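Local coordinates for protein endoglucanase (Clostridium thermocellum, PDB 2YIK) that probably hydrolyses internal beta-1,4-glucosidic bonds of cellulose, as a family 9 glycoside hydrolase with bound calcium and zinc ions, at residues W362-W372 with Y395-V405. Sequence-based numbering, arbitrary orientation.
Sequences WKPIQDLLDKW and YNTAAQLIALV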
loop_
_atom_site.group_PDB
_atom_site.type_symbol
_atom_site.label_atom_id
_atom_site.label_comp_id
_atom_site.label_asym_id
_atom_site.label_seq_id
_atom_site.Cartn_x
_atom_site.Cartn_y
_atom_site.Cartn_z
ATOM N N TRP A 362 13.165 -15.138 -11.265
ATOM C CA TRP A 362 13.719 -13.788 -11.114
ATOM C C TRP A 362 13.865 -13.041 -12.449
ATOM O O TRP A 362 13.996 -11.815 -12.465
ATOM C CB TRP A 362 15.094 -13.826 -10.438
ATOM C CG TRP A 362 15.062 -13.886 -8.942
ATOM C CD1 TRP A 362 15.590 -14.869 -8.155
ATOM C CD2 TRP A 362 14.497 -12.916 -8.044
ATOM N NE1 TRP A 362 15.389 -14.575 -6.828
ATOM C CE2 TRP A 362 14.716 -13.380 -6.728
ATOM C CE3 TRP A 362 13.815 -11.700 -8.222
ATOM C CZ2 TRP A 362 14.294 -12.679 -5.595
ATOM C CZ3 TRP A 362 13.390 -10.994 -7.092
ATOM C CH2 TRP A 362 13.631 -11.491 -5.797
ATOM N N LYS A 363 13.842 -13.773 -13.562
ATOM C CA LYS A 363 14.021 -13.167 -14.880
ATOM C C LYS A 363 13.035 -12.044 -15.208
ATOM O O LYS A 363 13.436 -11.004 -15.731
ATOM C CB LYS A 363 13.992 -14.252 -15.972
ATOM C CG LYS A 363 14.320 -13.758 -17.374
ATOM C CD LYS A 363 15.618 -12.962 -17.397
ATOM C CE LYS A 363 16.069 -12.643 -18.824
ATOM N NZ LYS A 363 17.383 -11.935 -18.799
ATOM N N PRO A 364 11.739 -12.225 -14.904
ATOM C CA PRO A 364 10.819 -11.130 -15.227
ATOM C C PRO A 364 11.171 -9.821 -14.518
ATOM O O PRO A 364 10.954 -8.733 -15.059
ATOM C CB PRO A 364 9.466 -11.679 -14.788
ATOM C CG PRO A 364 9.617 -13.152 -15.027
ATOM C CD PRO A 364 10.997 -13.418 -14.463
ATOM N N ILE A 365 11.712 -9.929 -13.308
ATOM C CA ILE A 365 12.087 -8.748 -12.546
ATOM C C ILE A 365 13.437 -8.212 -13.016
ATOM O O ILE A 365 13.697 -7.013 -12.938
ATOM C CB ILE A 365 12.103 -9.060 -11.023
ATOM C CG1 ILE A 365 10.666 -9.022 -10.476
ATOM C CG2 ILE A 365 13.014 -8.087 -10.281
ATOM C CD1 ILE A 365 9.989 -7.664 -10.617
ATOM N N GLN A 366 14.294 -9.096 -13.518
ATOM C CA GLN A 366 15.583 -8.647 -14.021
ATOM C C GLN A 366 15.295 -7.813 -15.272
ATOM O O GLN A 366 15.953 -6.802 -15.526
ATOM C CB GLN A 366 16.491 -9.832 -14.368
ATOM C CG GLN A 366 17.876 -9.402 -14.840
ATOM C CD GLN A 366 18.749 -10.564 -15.295
ATOM O OE1 GLN A 366 19.817 -10.358 -15.871
ATOM N NE2 GLN A 366 18.300 -11.784 -15.037
ATOM N N ASP A 367 14.299 -8.242 -16.046
ATOM C CA ASP A 367 13.898 -7.525 -17.255
ATOM C C ASP A 367 13.281 -6.174 -16.896
ATOM O O ASP A 367 13.523 -5.172 -17.564
ATOM C CB ASP A 367 12.876 -8.337 -18.053
ATOM C CG ASP A 367 13.497 -9.519 -18.768
ATOM O OD1 ASP A 367 14.734 -9.678 -18.696
ATOM O OD2 ASP A 367 12.751 -10.287 -19.408
ATOM N N LEU A 368 12.467 -6.163 -15.846
ATOM C CA LEU A 368 11.819 -4.941 -15.389
ATOM C C LEU A 368 12.880 -3.935 -14.956
ATOM O O LEU A 368 12.839 -2.761 -15.326
ATOM C CB LEU A 368 10.903 -5.244 -14.205
ATOM C CG LEU A 368 10.297 -4.045 -13.477
ATOM C CD1 LEU A 368 9.317 -3.319 -14.403
ATOM C CD2 LEU A 368 9.604 -4.532 -12.201
ATOM N N LEU A 369 13.835 -4.416 -14.168
ATOM C CA LEU A 369 14.907 -3.573 -13.666
ATOM C C LEU A 369 15.871 -3.085 -14.742
ATOM O O LEU A 369 16.361 -1.962 -14.663
ATOM C CB LEU A 369 15.661 -4.301 -12.546
ATOM C CG LEU A 369 14.846 -4.450 -11.255
ATOM C CD1 LEU A 369 15.615 -5.297 -10.251
ATOM C CD2 LEU A 369 14.546 -3.071 -10.671
ATOM N N ASP A 370 16.153 -3.920 -15.739
ATOM C CA ASP A 370 17.041 -3.494 -16.823
ATOM C C ASP A 370 16.339 -2.365 -17.564
ATOM O O ASP A 370 16.970 -1.419 -18.030
ATOM C CB ASP A 370 17.311 -4.626 -17.819
ATOM C CG ASP A 370 18.297 -5.654 -17.292
ATOM O OD1 ASP A 370 19.090 -5.323 -16.383
ATOM O OD2 ASP A 370 18.285 -6.794 -17.801
ATOM N N LYS A 371 15.020 -2.477 -17.652
ATOM C CA LYS A 371 14.210 -1.491 -18.343
ATOM C C LYS A 371 14.231 -0.158 -17.600
ATOM O O LYS A 371 14.490 0.888 -18.205
ATOM C CB LYS A 371 12.776 -2.012 -18.488
ATOM C CG LYS A 371 11.959 -1.321 -19.578
ATOM C CD LYS A 371 10.581 -1.946 -19.765
ATOM C CE LYS A 371 10.673 -3.337 -20.370
ATOM N NZ LYS A 371 9.333 -3.840 -20.779
ATOM N N TRP A 372 13.964 -0.197 -16.293
ATOM C CA TRP A 372 13.942 1.009 -15.465
ATOM C C TRP A 372 15.302 1.662 -15.205
ATOM O O TRP A 372 15.433 2.882 -15.248
ATOM C CB TRP A 372 13.267 0.720 -14.113
ATOM C CG TRP A 372 11.769 0.853 -14.148
ATOM C CD1 TRP A 372 10.866 -0.061 -14.626
ATOM C CD2 TRP A 372 11.006 1.996 -13.743
ATOM N NE1 TRP A 372 9.593 0.443 -14.541
ATOM C CE2 TRP A 372 9.648 1.699 -14.002
ATOM C CE3 TRP A 372 11.337 3.235 -13.179
ATOM C CZ2 TRP A 372 8.622 2.609 -13.724
ATOM C CZ3 TRP A 372 10.315 4.137 -12.901
ATOM C CH2 TRP A 372 8.973 3.815 -13.171
ATOM N N TYR A 395 5.793 5.756 -8.739
ATOM C CA TYR A 395 6.262 4.686 -9.620
ATOM C C TYR A 395 7.765 4.490 -9.474
ATOM O O TYR A 395 8.256 3.363 -9.400
ATOM C CB TYR A 395 5.962 5.020 -11.081
ATOM C CG TYR A 395 4.498 5.078 -11.418
ATOM C CD1 TYR A 395 3.657 4.019 -11.103
ATOM C CD2 TYR A 395 3.965 6.162 -12.119
ATOM C CE1 TYR A 395 2.317 4.027 -11.481
ATOM C CE2 TYR A 395 2.621 6.180 -12.504
ATOM C CZ TYR A 395 1.809 5.103 -12.183
ATOM O OH TYR A 395 0.491 5.082 -12.574
ATOM N N ASN A 396 8.488 5.606 -9.445
ATOM C CA ASN A 396 9.934 5.570 -9.325
ATOM C C ASN A 396 10.390 4.863 -8.050
ATOM O O ASN A 396 11.255 3.994 -8.101
ATOM C CB ASN A 396 10.501 6.994 -9.364
ATOM C CG ASN A 396 12.023 7.016 -9.381
ATOM O OD1 ASN A 396 12.671 6.801 -8.361
ATOM N ND2 ASN A 396 12.595 7.265 -10.548
ATOM N N THR A 397 9.815 5.232 -6.909
ATOM C CA THR A 397 10.204 4.602 -5.652
ATOM C C THR A 397 9.811 3.120 -5.596
ATOM O O THR A 397 10.455 2.340 -4.896
ATOM C CB THR A 397 9.638 5.370 -4.424
ATOM O OG1 THR A 397 8.218 5.527 -4.540
ATOM C CG2 THR A 397 10.303 6.737 -4.322
ATOM N N ALA A 398 8.777 2.737 -6.346
ATOM C CA ALA A 398 8.357 1.338 -6.400
ATOM C C ALA A 398 9.446 0.560 -7.133
ATOM O O ALA A 398 9.776 -0.568 -6.765
ATOM C CB ALA A 398 7.038 1.204 -7.133
ATOM N N ALA A 399 10.001 1.165 -8.179
ATOM C CA ALA A 399 11.078 0.530 -8.933
ATOM C C ALA A 399 12.302 0.440 -8.027
ATOM O O ALA A 399 13.033 -0.548 -8.054
ATOM C CB ALA A 399 11.408 1.343 -10.186
ATOM N N GLN A 400 12.525 1.486 -7.233
ATOM C CA GLN A 400 13.650 1.506 -6.302
ATOM C C GLN A 400 13.520 0.336 -5.331
ATOM O O GLN A 400 14.488 -0.381 -5.063
ATOM C CB GLN A 400 13.675 2.820 -5.511
ATOM C CG GLN A 400 14.108 4.055 -6.299
ATOM C CD GLN A 400 14.233 5.284 -5.408
ATOM O OE1 GLN A 400 14.769 5.200 -4.302
ATOM N NE2 GLN A 400 13.746 6.428 -5.885
ATOM N N LEU A 401 12.318 0.154 -4.795
ATOM C CA LEU A 401 12.062 -0.933 -3.858
ATOM C C LEU A 401 12.397 -2.272 -4.501
ATOM O O LEU A 401 13.144 -3.061 -3.927
ATOM C CB LEU A 401 10.599 -0.928 -3.412
ATOM C CG LEU A 401 10.183 -2.068 -2.476
ATOM C CD1 LEU A 401 11.010 -2.011 -1.195
ATOM C CD2 LEU A 401 8.698 -1.953 -2.157
ATOM N N ILE A 402 11.855 -2.519 -5.694
ATOM C CA ILE A 402 12.116 -3.774 -6.400
ATOM C C ILE A 402 13.611 -3.933 -6.643
ATOM O O ILE A 402 14.153 -5.025 -6.514
ATOM C CB ILE A 402 11.381 -3.842 -7.766
ATOM C CG1 ILE A 402 9.866 -3.771 -7.545
ATOM C CG2 ILE A 402 11.782 -5.117 -8.518
ATOM C CD1 ILE A 402 9.314 -4.931 -6.791
ATOM N N ALA A 403 14.278 -2.839 -6.990
ATOM C CA ALA A 403 15.714 -2.884 -7.243
ATOM C C ALA A 403 16.488 -3.340 -6.000
ATOM O O ALA A 403 17.395 -4.168 -6.090
ATOM C CB ALA A 403 16.206 -1.512 -7.682
ATOM N N LEU A 404 16.118 -2.791 -4.846
ATOM C CA LEU A 404 16.773 -3.112 -3.582
ATOM C C LEU A 404 16.446 -4.527 -3.093
ATOM O O LEU A 404 17.282 -5.186 -2.483
ATOM C CB LEU A 404 16.393 -2.058 -2.541
ATOM C CG LEU A 404 16.875 -0.666 -2.985
ATOM C CD1 LEU A 404 16.056 0.430 -2.328
ATOM C CD2 LEU A 404 18.356 -0.528 -2.658
ATOM N N VAL A 405 15.232 -4.991 -3.373
ATOM C CA VAL A 405 14.830 -6.338 -2.986
ATOM C C VAL A 405 15.600 -7.362 -3.841
ATOM O O VAL A 405 16.036 -8.405 -3.346
ATOM C CB VAL A 405 13.300 -6.536 -3.169
ATOM C CG1 VAL A 405 12.948 -8.024 -3.154
ATOM C CG2 VAL A 405 12.555 -5.808 -2.057
#
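Trp372 lays one face of its indole over the methyl of Ala399, whose CB sits 3.9 Å from the centroid of the six-membered ring and 27° off its normal, a CH-pi contact displaced toward the CE3 rim. The benzo end reaches on along helix 392-408: Trp372 CZ3 comes within 3.9 Å of Asn396 CA, and CH2 meets Tyr395 CB obliquely. One turn earlier, Leu369 presses both methyls on the backbone around Ala403, with its CD2 3.6 Å from Ala403 CA; the small alanine lets the leucine come this near the main chain. Chi1 of -62° sets Ile402 CG2 anti to its backbone N, and this branch is shared by Ile365, Leu368 and Leu369. The Ile365 and Ile402 side chains cross at about a right angle, with Ile365 CG2 3.7 Å and CD1 3.8 Å from Ile402 CG2. At the N-terminal end of 362-372, Trp362 CH2 meets Val405 CG1 edge-on at a loose 4.4 Å, while its NE1 is hydrogen-bonded to Asp334 of helix 322-336. Cys327 of that helix and Trp136 of helix 124-140 also pack on Ile402. The segments' N-to-C directions differ by 129° and their axes approach to 10.3 Å, joining consecutive helices of the family 9 (alpha/alpha)6-barrel. No hydrogen bond links the segments and all eleven touching residues are buried, so dispersion and the hydrophobic effect should hold this largely apolar contact.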